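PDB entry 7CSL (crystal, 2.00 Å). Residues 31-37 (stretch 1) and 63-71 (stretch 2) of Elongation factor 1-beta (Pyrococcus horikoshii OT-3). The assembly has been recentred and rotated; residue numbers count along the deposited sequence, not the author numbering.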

# COMPACT_ATOMS: atom_id res chain seq x y z
N VAL C 31 11.63 3.22 -23.05
CA VAL C 31 11.14 4.50 -22.51
C VAL C 31 11.30 4.64 -20.99
O VAL C 31 10.96 5.67 -20.48
CB VAL C 31 9.66 4.82 -22.88
CG1 VAL C 31 9.47 4.80 -24.38
CG2 VAL C 31 8.64 3.86 -22.18
N ILE C 32 11.78 3.62 -20.27
CA ILE C 32 12.22 3.82 -18.87
C ILE C 32 13.39 4.83 -18.85
O ILE C 32 14.41 4.60 -19.48
CB ILE C 32 12.70 2.53 -18.22
CG1 ILE C 32 11.55 1.49 -18.14
CG2 ILE C 32 13.23 2.80 -16.81
CD1 ILE C 32 12.05 0.07 -18.08
N PRO C 33 13.26 5.93 -18.10
CA PRO C 33 14.36 6.92 -18.07
C PRO C 33 15.67 6.39 -17.50
O PRO C 33 15.67 5.51 -16.64
CB PRO C 33 13.80 8.04 -17.22
CG PRO C 33 12.32 7.91 -17.30
CD PRO C 33 12.05 6.43 -17.42
N GLU C 34 16.78 6.99 -17.96
CA GLU C 34 18.12 6.52 -17.70
C GLU C 34 18.45 6.29 -16.22
O GLU C 34 19.14 5.33 -15.91
CB GLU C 34 19.19 7.46 -18.31
CG GLU C 34 20.62 6.90 -18.26
CD GLU C 34 21.71 7.88 -18.72
OE1 GLU C 34 21.43 8.72 -19.62
OE2 GLU C 34 22.86 7.82 -18.21
N LYS C 35 17.99 7.17 -15.33
CA LYS C 35 18.28 7.01 -13.90
C LYS C 35 17.46 5.90 -13.22
O LYS C 35 17.75 5.59 -12.08
CB LYS C 35 18.14 8.31 -13.08
CG LYS C 35 16.74 8.86 -12.90
CD LYS C 35 16.82 10.16 -12.08
CE LYS C 35 15.47 10.66 -11.57
NZ LYS C 35 14.49 10.75 -12.68
N TYR C 36 16.48 5.30 -13.92
CA TYR C 36 15.80 4.08 -13.40
C TYR C 36 16.46 2.85 -14.00
O TYR C 36 17.14 2.95 -15.01
CB TYR C 36 14.31 4.13 -13.70
CG TYR C 36 13.63 5.35 -13.17
CD1 TYR C 36 13.14 5.39 -11.88
CD2 TYR C 36 13.47 6.47 -13.95
CE1 TYR C 36 12.51 6.52 -11.41
CE2 TYR C 36 12.86 7.61 -13.49
CZ TYR C 36 12.39 7.63 -12.21
OH TYR C 36 11.76 8.73 -11.72
N GLY C 37 16.29 1.72 -13.36
CA GLY C 37 16.77 0.48 -13.89
C GLY C 37 15.63 -0.47 -13.95
O GLY C 37 14.53 -0.12 -13.61
N GLU C 63 13.26 12.39 -3.30
CA GLU C 63 12.61 13.38 -4.20
C GLU C 63 13.28 13.32 -5.57
O GLU C 63 14.48 13.06 -5.66
CB GLU C 63 12.74 14.82 -3.65
CG GLU C 63 11.97 15.88 -4.46
CD GLU C 63 11.61 17.15 -3.68
OE1 GLU C 63 11.92 17.26 -2.47
OE2 GLU C 63 10.99 18.07 -4.27
N GLY C 64 12.51 13.56 -6.61
CA GLY C 64 13.00 13.43 -7.98
C GLY C 64 12.74 12.07 -8.61
O GLY C 64 12.75 11.95 -9.82
N TYR C 65 12.52 11.04 -7.79
CA TYR C 65 12.15 9.71 -8.31
C TYR C 65 10.67 9.43 -8.09
O TYR C 65 10.09 9.73 -7.04
CB TYR C 65 12.98 8.61 -7.69
CG TYR C 65 14.44 8.58 -8.09
CD1 TYR C 65 15.35 9.59 -7.66
CD2 TYR C 65 14.95 7.53 -8.84
CE1 TYR C 65 16.70 9.52 -7.97
CE2 TYR C 65 16.30 7.47 -9.18
CZ TYR C 65 17.17 8.47 -8.74
OH TYR C 65 18.50 8.39 -9.10
N SER C 66 10.07 8.87 -9.13
CA SER C 66 8.66 8.61 -9.17
C SER C 66 8.45 7.46 -10.13
O SER C 66 8.79 7.54 -11.32
CB SER C 66 7.93 9.86 -9.64
OG SER C 66 6.62 9.55 -10.04
N PHE C 67 7.89 6.37 -9.63
CA PHE C 67 7.43 5.30 -10.52
C PHE C 67 6.17 5.75 -11.28
O PHE C 67 5.93 5.27 -12.37
CB PHE C 67 7.22 3.98 -9.75
CG PHE C 67 8.45 3.50 -9.07
CD1 PHE C 67 9.58 3.14 -9.81
CD2 PHE C 67 8.54 3.50 -7.69
CE1 PHE C 67 10.74 2.75 -9.19
CE2 PHE C 67 9.70 3.10 -7.07
CZ PHE C 67 10.81 2.72 -7.83
N ASP C 68 5.43 6.73 -10.76
CA ASP C 68 4.27 7.27 -11.47
C ASP C 68 4.66 7.92 -12.80
O ASP C 68 3.90 7.85 -13.75
CB ASP C 68 3.50 8.30 -10.62
CG ASP C 68 2.44 7.67 -9.69
OD1 ASP C 68 2.46 6.45 -9.45
OD2 ASP C 68 1.58 8.41 -9.20
N GLU C 69 5.84 8.53 -12.87
CA GLU C 69 6.30 9.18 -14.09
C GLU C 69 6.76 8.11 -15.05
O GLU C 69 6.63 8.31 -16.25
CB GLU C 69 7.39 10.22 -13.82
CG GLU C 69 6.88 11.43 -13.05
CD GLU C 69 7.96 12.45 -12.67
OE1 GLU C 69 9.12 12.30 -13.13
OE2 GLU C 69 7.66 13.39 -11.89
N VAL C 70 7.24 6.96 -14.54
CA VAL C 70 7.66 5.91 -15.44
C VAL C 70 6.39 5.37 -16.07
O VAL C 70 6.36 5.16 -17.28
CB VAL C 70 8.58 4.85 -14.83
CG1 VAL C 70 9.07 3.89 -15.90
CG2 VAL C 70 9.78 5.48 -14.18
N ALA C 71 5.34 5.15 -15.26
CA ALA C 71 4.04 4.71 -15.77
C ALA C 71 3.43 5.62 -16.84
O ALA C 71 2.81 5.12 -17.77
CB ALA C 71 3.03 4.43 -14.64
O HOH W 1 19.61 5.93 -9.74
O HOH W 2 11.25 10.66 -13.06

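Stretch 1 has no regular helix or strand through the contact; its chain reverses in a type I beta turn from Pro33 to Tyr36, closed by a backbone hydrogen bond from Tyr36 N to Pro33 O (2.8 Å). In stretch 2 an extended segment leads into a helix. Gly64 precedes it with phi/psi of 94/-21°, angles at which a side chain would be jammed against the carbonyl O of Glu63, so glycine suits this position. Ser66 is the N-cap: its OG accepts a hydrogen bond from Glu69 N (3.1 Å), an amide whose backbone bond to Ser66 O is only weak. The CA atoms of Ile32 and Val70 are 6.1 Å apart, whereas those of Tyr36 and Tyr65 are 8.4 Å apart, a gap filled by side chains. Together the two stretches bury 414 Å².

Tyr36 is the centre of the contact. Its CA-to-CB bond points toward stretch 2, and with chi1 in the m rotamer the ring reaches the backbone before the helix, where OH accepts a nearly straight hydrogen bond from Ser66 N (3.1 Å, 163°). The phenol suits this place because its ring can be buried among apolar groups while its hydroxyl meets a backbone amide.

Val70, also buried and directed toward stretch 1, sets CG2 over one face of the Tyr36 ring, 3.7 Å from the centroid and only 6° off the normal, in a CH-pi contact. The same methyl lies 4.1 Å from Pro33 CD, while Val70 CG1 is 4.1 Å from Ile32 CG1. The branched side chain thus serves both the aromatic ring and the aliphatic residues before it. Tyr65 directs its edge toward the face of Tyr36 in an offset edge-to-face pair, with centroids 5.5 Å apart and planes at 76°. Phe67 adds a looser apolar contact, its CE1 being 4.5 Å from Tyr36 CD1.

Lys35 lies across the Tyr65 ring. Its CE stands 3.8 Å from the ring centroid, 5° off the normal, and NZ is 5.0 Å from that centroid, still over the face, so one long side chain provides both a CH-pi and a cation-pi interaction while remaining exposed.

Two waters complete the join. One donates to Lys35 O (3.0 Å from the water O) and hydrogen-bonds with Tyr65 OH (2.8 Å from the same O). The other links Tyr36 OH, 2.4 Å from its O, to Glu69 OE1, to which it donates at an O to OE1 distance of 2.7 Å; it also accepts a weak hydrogen bond from Lys35 NZ.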